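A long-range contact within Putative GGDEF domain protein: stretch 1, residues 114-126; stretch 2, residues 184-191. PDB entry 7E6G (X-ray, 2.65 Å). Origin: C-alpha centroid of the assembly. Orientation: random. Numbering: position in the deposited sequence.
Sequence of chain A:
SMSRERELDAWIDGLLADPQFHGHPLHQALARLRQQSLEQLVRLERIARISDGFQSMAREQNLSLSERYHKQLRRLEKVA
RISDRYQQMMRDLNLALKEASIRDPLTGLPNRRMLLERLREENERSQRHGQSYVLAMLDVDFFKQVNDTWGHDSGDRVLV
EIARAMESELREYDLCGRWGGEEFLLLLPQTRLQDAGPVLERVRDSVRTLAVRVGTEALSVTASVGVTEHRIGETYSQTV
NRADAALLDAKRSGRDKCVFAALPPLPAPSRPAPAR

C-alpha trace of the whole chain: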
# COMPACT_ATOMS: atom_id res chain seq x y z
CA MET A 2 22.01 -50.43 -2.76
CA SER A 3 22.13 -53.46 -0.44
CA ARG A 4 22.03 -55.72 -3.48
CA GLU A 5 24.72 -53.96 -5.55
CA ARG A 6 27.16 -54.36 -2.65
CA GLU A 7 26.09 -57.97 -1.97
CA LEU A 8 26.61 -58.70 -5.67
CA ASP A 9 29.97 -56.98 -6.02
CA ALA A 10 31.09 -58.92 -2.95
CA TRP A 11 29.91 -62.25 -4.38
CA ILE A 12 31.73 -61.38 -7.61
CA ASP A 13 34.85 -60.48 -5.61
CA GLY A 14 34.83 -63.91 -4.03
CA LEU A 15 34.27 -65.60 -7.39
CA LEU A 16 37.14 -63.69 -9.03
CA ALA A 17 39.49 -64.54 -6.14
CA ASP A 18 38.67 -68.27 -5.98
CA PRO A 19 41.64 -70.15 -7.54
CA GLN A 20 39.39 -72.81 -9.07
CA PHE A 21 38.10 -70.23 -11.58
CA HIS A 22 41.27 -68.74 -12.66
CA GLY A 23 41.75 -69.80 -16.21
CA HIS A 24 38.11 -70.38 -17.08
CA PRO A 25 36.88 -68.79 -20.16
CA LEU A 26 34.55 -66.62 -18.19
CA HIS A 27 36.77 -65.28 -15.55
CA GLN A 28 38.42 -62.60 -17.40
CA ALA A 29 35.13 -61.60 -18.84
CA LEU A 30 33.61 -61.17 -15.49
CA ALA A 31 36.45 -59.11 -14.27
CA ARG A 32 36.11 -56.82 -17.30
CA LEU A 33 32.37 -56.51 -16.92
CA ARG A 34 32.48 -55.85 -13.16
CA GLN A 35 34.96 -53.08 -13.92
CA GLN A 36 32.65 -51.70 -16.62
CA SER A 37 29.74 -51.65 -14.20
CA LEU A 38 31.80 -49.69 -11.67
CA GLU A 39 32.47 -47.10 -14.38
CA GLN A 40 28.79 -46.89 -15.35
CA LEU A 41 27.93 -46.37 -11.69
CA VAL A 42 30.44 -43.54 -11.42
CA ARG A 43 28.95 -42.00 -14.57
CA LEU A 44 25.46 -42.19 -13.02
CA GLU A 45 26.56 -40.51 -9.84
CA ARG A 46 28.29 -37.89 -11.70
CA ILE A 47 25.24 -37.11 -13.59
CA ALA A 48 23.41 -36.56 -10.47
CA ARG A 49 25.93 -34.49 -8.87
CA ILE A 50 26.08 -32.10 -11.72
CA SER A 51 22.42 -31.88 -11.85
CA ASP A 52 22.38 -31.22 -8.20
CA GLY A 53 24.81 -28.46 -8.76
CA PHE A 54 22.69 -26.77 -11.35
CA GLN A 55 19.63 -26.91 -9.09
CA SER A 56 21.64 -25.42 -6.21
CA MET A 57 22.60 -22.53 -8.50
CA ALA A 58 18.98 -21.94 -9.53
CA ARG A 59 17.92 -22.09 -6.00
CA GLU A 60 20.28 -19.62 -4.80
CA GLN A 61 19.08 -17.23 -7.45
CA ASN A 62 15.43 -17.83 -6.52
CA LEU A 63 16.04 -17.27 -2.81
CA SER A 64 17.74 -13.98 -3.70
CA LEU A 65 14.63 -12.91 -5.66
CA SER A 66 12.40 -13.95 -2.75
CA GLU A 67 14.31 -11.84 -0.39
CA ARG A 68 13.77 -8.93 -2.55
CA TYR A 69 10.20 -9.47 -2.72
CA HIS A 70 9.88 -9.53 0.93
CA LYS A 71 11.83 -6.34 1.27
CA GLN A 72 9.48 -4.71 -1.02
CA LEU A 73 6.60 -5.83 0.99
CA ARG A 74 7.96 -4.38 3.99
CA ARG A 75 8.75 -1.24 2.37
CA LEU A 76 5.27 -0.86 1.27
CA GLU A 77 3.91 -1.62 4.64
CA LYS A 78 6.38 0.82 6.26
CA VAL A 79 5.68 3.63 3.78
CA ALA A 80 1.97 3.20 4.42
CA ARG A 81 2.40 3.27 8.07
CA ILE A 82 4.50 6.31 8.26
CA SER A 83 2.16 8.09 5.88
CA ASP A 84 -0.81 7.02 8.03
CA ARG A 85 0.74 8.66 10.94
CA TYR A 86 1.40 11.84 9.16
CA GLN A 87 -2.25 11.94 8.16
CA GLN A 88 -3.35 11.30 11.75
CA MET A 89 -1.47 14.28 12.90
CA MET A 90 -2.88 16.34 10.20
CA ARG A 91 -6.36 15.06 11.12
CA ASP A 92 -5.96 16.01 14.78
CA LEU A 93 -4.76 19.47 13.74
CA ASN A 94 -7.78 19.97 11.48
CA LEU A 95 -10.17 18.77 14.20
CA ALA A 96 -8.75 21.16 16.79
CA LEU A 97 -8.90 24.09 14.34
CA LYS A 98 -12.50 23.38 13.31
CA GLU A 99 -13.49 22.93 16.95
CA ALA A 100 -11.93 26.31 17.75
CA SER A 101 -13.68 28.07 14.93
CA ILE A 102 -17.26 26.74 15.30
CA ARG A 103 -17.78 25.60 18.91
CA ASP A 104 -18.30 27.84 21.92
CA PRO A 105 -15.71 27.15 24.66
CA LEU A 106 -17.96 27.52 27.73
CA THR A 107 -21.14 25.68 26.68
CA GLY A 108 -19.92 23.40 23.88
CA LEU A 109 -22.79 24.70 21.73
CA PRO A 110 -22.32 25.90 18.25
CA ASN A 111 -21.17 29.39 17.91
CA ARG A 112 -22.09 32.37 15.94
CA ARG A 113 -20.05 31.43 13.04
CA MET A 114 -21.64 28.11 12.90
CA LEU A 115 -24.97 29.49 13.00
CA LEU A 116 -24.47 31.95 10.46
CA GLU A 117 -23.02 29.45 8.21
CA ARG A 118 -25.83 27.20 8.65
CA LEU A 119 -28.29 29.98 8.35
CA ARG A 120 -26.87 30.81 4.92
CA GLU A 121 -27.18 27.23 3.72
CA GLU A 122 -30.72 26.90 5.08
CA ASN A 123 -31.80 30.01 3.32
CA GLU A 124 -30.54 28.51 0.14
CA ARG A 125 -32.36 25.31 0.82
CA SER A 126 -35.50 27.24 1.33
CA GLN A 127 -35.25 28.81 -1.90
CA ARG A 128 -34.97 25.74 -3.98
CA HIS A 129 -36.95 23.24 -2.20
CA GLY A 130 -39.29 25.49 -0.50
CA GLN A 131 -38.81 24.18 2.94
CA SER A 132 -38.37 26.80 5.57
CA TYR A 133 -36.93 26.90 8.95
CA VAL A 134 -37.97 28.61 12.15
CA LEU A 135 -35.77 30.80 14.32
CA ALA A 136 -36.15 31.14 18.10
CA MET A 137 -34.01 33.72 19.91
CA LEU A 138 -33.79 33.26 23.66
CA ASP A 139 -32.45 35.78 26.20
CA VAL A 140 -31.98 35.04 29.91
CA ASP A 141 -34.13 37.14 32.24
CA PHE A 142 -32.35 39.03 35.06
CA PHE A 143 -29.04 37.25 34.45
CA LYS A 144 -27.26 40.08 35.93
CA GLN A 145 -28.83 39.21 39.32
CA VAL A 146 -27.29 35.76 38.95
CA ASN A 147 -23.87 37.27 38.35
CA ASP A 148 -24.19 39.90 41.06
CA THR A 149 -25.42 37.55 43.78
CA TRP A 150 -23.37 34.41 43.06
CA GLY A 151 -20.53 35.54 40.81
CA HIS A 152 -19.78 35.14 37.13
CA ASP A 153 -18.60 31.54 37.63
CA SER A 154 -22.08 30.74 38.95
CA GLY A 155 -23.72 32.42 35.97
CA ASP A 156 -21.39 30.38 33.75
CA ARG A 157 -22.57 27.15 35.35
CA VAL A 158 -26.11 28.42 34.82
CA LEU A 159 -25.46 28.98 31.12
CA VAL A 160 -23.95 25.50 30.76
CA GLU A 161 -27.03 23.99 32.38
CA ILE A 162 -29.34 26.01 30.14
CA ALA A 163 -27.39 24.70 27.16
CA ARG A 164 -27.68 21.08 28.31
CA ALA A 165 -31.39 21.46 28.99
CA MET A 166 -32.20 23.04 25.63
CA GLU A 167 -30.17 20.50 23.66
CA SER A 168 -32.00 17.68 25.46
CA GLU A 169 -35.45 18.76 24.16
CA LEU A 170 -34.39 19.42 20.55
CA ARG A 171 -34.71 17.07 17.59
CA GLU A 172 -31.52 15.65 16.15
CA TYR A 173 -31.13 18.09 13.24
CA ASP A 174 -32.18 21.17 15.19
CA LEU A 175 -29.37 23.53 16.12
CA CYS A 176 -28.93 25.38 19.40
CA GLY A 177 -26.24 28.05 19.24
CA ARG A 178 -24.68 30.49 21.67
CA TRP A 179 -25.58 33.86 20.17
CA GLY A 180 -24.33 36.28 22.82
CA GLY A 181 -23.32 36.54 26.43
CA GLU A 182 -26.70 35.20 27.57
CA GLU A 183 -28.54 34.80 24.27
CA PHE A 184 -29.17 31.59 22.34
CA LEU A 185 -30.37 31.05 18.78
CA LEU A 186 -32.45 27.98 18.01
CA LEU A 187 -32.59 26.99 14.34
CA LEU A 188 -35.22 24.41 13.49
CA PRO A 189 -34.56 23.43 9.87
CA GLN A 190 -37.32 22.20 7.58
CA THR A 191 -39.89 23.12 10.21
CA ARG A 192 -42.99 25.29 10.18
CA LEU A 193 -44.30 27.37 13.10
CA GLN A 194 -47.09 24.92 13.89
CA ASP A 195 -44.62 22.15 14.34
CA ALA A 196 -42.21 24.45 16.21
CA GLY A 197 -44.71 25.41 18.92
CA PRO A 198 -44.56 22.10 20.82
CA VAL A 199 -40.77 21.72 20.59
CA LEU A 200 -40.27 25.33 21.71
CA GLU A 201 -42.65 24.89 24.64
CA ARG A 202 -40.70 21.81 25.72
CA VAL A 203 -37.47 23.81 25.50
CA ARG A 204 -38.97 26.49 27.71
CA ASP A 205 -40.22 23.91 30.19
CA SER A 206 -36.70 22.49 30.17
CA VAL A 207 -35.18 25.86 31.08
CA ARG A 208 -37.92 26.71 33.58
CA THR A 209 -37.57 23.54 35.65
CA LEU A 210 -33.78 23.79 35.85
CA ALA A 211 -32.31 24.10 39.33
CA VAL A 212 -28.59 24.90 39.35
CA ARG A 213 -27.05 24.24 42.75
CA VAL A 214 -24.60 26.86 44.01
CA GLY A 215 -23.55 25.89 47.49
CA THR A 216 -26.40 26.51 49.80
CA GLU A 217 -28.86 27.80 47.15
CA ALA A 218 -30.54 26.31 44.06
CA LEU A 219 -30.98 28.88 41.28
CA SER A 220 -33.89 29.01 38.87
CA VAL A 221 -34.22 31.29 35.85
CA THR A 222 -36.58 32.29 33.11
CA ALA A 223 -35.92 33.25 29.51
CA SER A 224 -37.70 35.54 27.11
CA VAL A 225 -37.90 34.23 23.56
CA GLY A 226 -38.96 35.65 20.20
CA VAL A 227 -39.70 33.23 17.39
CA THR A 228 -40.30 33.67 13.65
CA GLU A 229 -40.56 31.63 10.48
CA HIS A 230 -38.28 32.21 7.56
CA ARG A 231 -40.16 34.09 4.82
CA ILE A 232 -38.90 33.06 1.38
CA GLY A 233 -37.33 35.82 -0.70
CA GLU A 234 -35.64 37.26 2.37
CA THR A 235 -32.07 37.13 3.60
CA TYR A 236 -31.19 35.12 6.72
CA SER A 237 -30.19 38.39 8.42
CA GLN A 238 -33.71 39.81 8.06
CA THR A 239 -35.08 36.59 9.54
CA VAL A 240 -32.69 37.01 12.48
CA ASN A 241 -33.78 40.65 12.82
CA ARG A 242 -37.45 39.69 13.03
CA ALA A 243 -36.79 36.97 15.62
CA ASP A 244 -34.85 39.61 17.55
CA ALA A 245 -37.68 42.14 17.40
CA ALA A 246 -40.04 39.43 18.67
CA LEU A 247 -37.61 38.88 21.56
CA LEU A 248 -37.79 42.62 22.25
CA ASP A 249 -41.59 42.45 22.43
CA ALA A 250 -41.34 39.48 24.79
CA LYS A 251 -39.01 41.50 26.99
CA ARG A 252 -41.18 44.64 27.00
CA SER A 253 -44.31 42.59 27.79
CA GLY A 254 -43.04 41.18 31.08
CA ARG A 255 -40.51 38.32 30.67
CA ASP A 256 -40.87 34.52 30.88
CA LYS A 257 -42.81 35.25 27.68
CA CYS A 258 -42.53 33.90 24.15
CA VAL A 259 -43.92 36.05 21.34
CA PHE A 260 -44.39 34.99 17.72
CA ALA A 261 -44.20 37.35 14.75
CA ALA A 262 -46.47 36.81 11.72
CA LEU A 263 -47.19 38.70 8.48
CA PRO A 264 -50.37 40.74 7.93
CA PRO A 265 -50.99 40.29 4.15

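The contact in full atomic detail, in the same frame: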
# COMPACT_ATOMS: atom_id res chain seq x y z
N MET A 114 -20.97 29.25 13.32
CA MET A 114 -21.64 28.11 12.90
C MET A 114 -23.03 28.31 12.49
O MET A 114 -23.50 27.68 11.68
CB MET A 114 -21.55 27.08 13.88
CG MET A 114 -21.21 25.89 13.18
SD MET A 114 -21.86 24.51 13.90
CE MET A 114 -23.53 24.65 13.72
N LEU A 115 -23.69 29.13 13.19
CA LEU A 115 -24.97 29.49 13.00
C LEU A 115 -25.24 30.24 11.86
O LEU A 115 -26.13 30.06 11.29
CB LEU A 115 -25.46 30.13 14.24
CG LEU A 115 -26.10 28.98 14.85
CD1 LEU A 115 -25.36 28.17 15.82
CD2 LEU A 115 -27.43 29.22 15.25
N LEU A 116 -24.43 31.16 11.58
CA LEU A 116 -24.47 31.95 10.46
C LEU A 116 -24.21 31.19 9.23
O LEU A 116 -24.58 31.58 8.25
CB LEU A 116 -23.49 33.01 10.59
CG LEU A 116 -23.90 34.02 11.53
CD1 LEU A 116 -22.98 35.11 11.68
CD2 LEU A 116 -25.18 34.58 11.18
N GLU A 117 -23.34 30.26 9.27
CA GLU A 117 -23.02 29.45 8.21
C GLU A 117 -24.06 28.56 7.90
O GLU A 117 -24.24 28.33 6.85
CB GLU A 117 -21.73 28.86 8.51
CG GLU A 117 -21.36 27.54 7.98
CD GLU A 117 -20.11 27.10 8.63
OE1 GLU A 117 -19.24 27.95 8.93
OE2 GLU A 117 -19.97 25.91 8.84
N ARG A 118 -24.73 28.02 8.85
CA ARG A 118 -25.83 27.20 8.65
C ARG A 118 -27.02 27.98 8.28
O ARG A 118 -27.80 27.56 7.58
CB ARG A 118 -25.96 26.26 9.76
CG ARG A 118 -27.21 25.43 9.77
CD ARG A 118 -27.29 24.26 8.83
NE ARG A 118 -28.40 23.41 9.15
CZ ARG A 118 -28.28 22.34 9.89
NH1 ARG A 118 -27.12 22.03 10.37
NH2 ARG A 118 -29.27 21.58 10.17
N LEU A 119 -27.16 29.15 8.75
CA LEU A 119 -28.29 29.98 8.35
C LEU A 119 -28.23 30.32 6.87
O LEU A 119 -29.26 30.32 6.18
CB LEU A 119 -28.34 31.25 9.20
CG LEU A 119 -29.21 31.19 10.47
CD1 LEU A 119 -28.69 32.19 11.49
CD2 LEU A 119 -30.70 31.42 10.18
N ARG A 120 -27.03 30.61 6.36
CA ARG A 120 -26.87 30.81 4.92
C ARG A 120 -27.31 29.57 4.14
O ARG A 120 -28.10 29.67 3.19
CB ARG A 120 -25.41 31.17 4.62
CG ARG A 120 -25.08 31.32 3.15
CD ARG A 120 -23.96 32.34 2.93
NE ARG A 120 -24.42 33.59 2.31
CZ ARG A 120 -23.93 34.80 2.59
NH1 ARG A 120 -22.96 34.94 3.48
NH2 ARG A 120 -24.42 35.88 1.97
N GLU A 121 -26.84 28.39 4.54
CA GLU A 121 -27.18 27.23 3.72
C GLU A 121 -28.66 26.84 3.87
O GLU A 121 -29.25 26.29 2.93
CB GLU A 121 -26.25 26.04 3.99
CG GLU A 121 -26.22 25.50 5.38
CD GLU A 121 -25.05 24.54 5.59
OE1 GLU A 121 -25.23 23.49 6.25
OE2 GLU A 121 -23.94 24.84 5.08
N GLU A 122 -29.29 27.17 4.99
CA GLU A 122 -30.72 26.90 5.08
C GLU A 122 -31.56 27.94 4.32
O GLU A 122 -32.63 27.59 3.80
CB GLU A 122 -31.16 26.82 6.54
CG GLU A 122 -30.70 25.55 7.25
CD GLU A 122 -31.24 24.29 6.61
OE1 GLU A 122 -32.39 24.34 6.10
OE2 GLU A 122 -30.54 23.25 6.62
N ASN A 123 -31.11 29.11 4.12
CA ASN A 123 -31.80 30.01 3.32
C ASN A 123 -31.74 29.56 1.98
O ASN A 123 -32.63 29.81 1.35
CB ASN A 123 -31.18 31.33 3.25
CG ASN A 123 -31.99 32.36 3.84
OD1 ASN A 123 -32.45 32.17 4.76
ND2 ASN A 123 -32.09 33.41 3.30
N GLU A 124 -30.62 29.06 1.49
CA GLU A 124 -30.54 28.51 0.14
C GLU A 124 -31.44 27.28 -0.03
O GLU A 124 -32.17 27.18 -1.03
CB GLU A 124 -29.08 28.19 -0.21
CG GLU A 124 -28.27 29.44 -0.62
CD GLU A 124 -26.76 29.29 -0.43
OE1 GLU A 124 -26.04 30.32 -0.41
OE2 GLU A 124 -26.28 28.13 -0.30
N ARG A 125 -31.52 26.44 0.91
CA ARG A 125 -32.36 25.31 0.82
C ARG A 125 -33.77 25.68 0.74
O ARG A 125 -34.53 24.97 0.28
CB ARG A 125 -32.12 24.48 2.02
CG ARG A 125 -32.57 23.06 1.97
CD ARG A 125 -32.38 22.46 3.32
NE ARG A 125 -31.83 21.13 3.28
CZ ARG A 125 -30.55 20.81 3.37
NH1 ARG A 125 -30.17 19.55 3.25
NH2 ARG A 125 -29.62 21.71 3.56
N SER A 126 -34.16 26.74 1.36
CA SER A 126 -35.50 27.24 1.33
C SER A 126 -35.95 27.74 0.07
O SER A 126 -37.07 27.79 -0.18
CB SER A 126 -35.68 28.28 2.35
OG SER A 126 -35.74 27.66 3.57
N PHE A 184 -29.29 32.82 23.09
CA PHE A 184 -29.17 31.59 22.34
C PHE A 184 -30.07 31.66 21.11
O PHE A 184 -31.16 32.23 21.16
CB PHE A 184 -29.57 30.37 23.19
CG PHE A 184 -28.72 30.14 24.42
CD1 PHE A 184 -29.02 30.77 25.62
CD2 PHE A 184 -27.63 29.27 24.38
CE1 PHE A 184 -28.26 30.55 26.74
CE2 PHE A 184 -26.86 29.05 25.51
CZ PHE A 184 -27.17 29.69 26.69
N LEU A 185 -29.61 31.09 20.02
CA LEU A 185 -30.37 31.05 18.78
C LEU A 185 -30.68 29.60 18.46
O LEU A 185 -29.77 28.79 18.27
CB LEU A 185 -29.61 31.72 17.63
CG LEU A 185 -30.46 31.87 16.37
CD1 LEU A 185 -31.73 32.65 16.63
CD2 LEU A 185 -29.66 32.54 15.26
N LEU A 186 -31.97 29.28 18.43
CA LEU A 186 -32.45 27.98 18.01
C LEU A 186 -32.79 28.06 16.53
O LEU A 186 -33.54 28.96 16.11
CB LEU A 186 -33.69 27.58 18.83
CG LEU A 186 -33.53 26.89 20.20
CD1 LEU A 186 -32.44 27.52 21.10
CD2 LEU A 186 -34.85 26.86 20.95
N LEU A 187 -32.22 27.17 15.73
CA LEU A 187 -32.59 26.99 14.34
C LEU A 187 -33.27 25.64 14.18
O LEU A 187 -32.66 24.59 14.43
CB LEU A 187 -31.38 27.10 13.42
CG LEU A 187 -31.68 26.77 11.96
CD1 LEU A 187 -32.30 27.93 11.26
CD2 LEU A 187 -30.39 26.41 11.27
N LEU A 188 -34.54 25.66 13.80
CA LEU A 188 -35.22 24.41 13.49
C LEU A 188 -35.35 24.31 11.98
O LEU A 188 -36.21 24.99 11.38
CB LEU A 188 -36.60 24.33 14.16
CG LEU A 188 -36.68 24.78 15.62
CD1 LEU A 188 -38.04 24.41 16.19
CD2 LEU A 188 -35.57 24.16 16.42
N PRO A 189 -34.53 23.50 11.33
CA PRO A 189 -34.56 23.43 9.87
C PRO A 189 -35.73 22.57 9.40
O PRO A 189 -36.18 21.65 10.09
CB PRO A 189 -33.22 22.77 9.52
CG PRO A 189 -32.93 21.91 10.70
CD PRO A 189 -33.57 22.55 11.91
N GLN A 190 -36.21 22.91 8.20
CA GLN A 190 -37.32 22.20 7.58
C GLN A 190 -38.46 22.02 8.57
O GLN A 190 -38.96 20.91 8.80
CB GLN A 190 -36.86 20.86 7.01
CG GLN A 190 -35.63 20.97 6.12
CD GLN A 190 -35.10 19.64 5.70
OE1 GLN A 190 -33.96 19.29 5.99
NE2 GLN A 190 -35.92 18.88 4.98
N THR A 191 -38.86 23.12 9.19
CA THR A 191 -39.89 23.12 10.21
C THR A 191 -40.76 24.35 10.00
O THR A 191 -40.26 25.42 9.63
CB THR A 191 -39.28 23.10 11.63
OG1 THR A 191 -38.41 21.97 11.78
CG2 THR A 191 -40.37 23.05 12.69

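This is a helix-on-strand packing contact made mainly of apolar side chains and of charged side chains packed against them, with no hydrogen bond passing between the two stretches. The helix spanning 114-126 and the strand 184-188 run in nearly the same direction, their N-to-C axes 28° apart and 10.3 Å distant at closest approach, a separation typical of a helix packed on a strand through side chains. The contact buries 422 Å², both sides summed.

The two repeats show which residues face the contact. On the strand, Leu185 and Leu187 direct their CA-to-CB bonds toward the helix, whereas Leu186 and Leu188 direct theirs away, as the alternation of an extended chain requires. On the helix, the contacting residues Leu115, Arg118, Leu119, Glu122 and Arg125 follow an i, i+3, i+4, i+7, i+10 pattern, which places them along one side of the helix. The backbones draw nearer toward the C-terminal end of this stripe: Leu115 CA lies 8.1 Å from Leu185 CA, and Glu122 CA lies 7.1 Å from Pro189 CA.

Three leucine pairs make the apolar part. Leu115 CD2 is 4.0 Å from Leu185 CD2 and also reaches the strand backbone, 3.8 Å from Leu185 O. Leu119, whose CA-to-CB bond points sideways, brings its end nearer and spans two strand residues: its CD1 lies 3.9 Å from Leu185 CD2 and its CD2 lies 4.0 Å from Leu187 CD1. These distances are those of van der Waals packing.

Leu187 has the largest area covered by the opposing stretch, 89 Å², and it meets three helix residues. Besides Leu119, it touches the methylenes of two charged side chains: Leu187 CD2 is 3.7 Å from Arg118 CG and 4.1 Å from Glu122 CG. Beyond the strand, Pro189 continues the surface. Its CG sits 3.7 Å from Arg118 NH2, at the edge of the guanidinium and near its plane, while its CB is 3.8 Å from Glu122 CD.

The charges are paired along the helix itself. Arg118 NE lies 3.3 Å from Glu122 OE2 in a salt bridge that includes a weak hydrogen bond, with an N-H...acceptor angle of 135°. From the next turn, Arg125 NH2 approaches the same Glu122 OE2 at 3.5 Å; here the oxygen is well out of the guanidinium plane, so the attraction is between charges alone. At the margin, Arg125 NE stands 3.9 Å from Gln190 OE1, a polar proximity too long to count as a hydrogen bond.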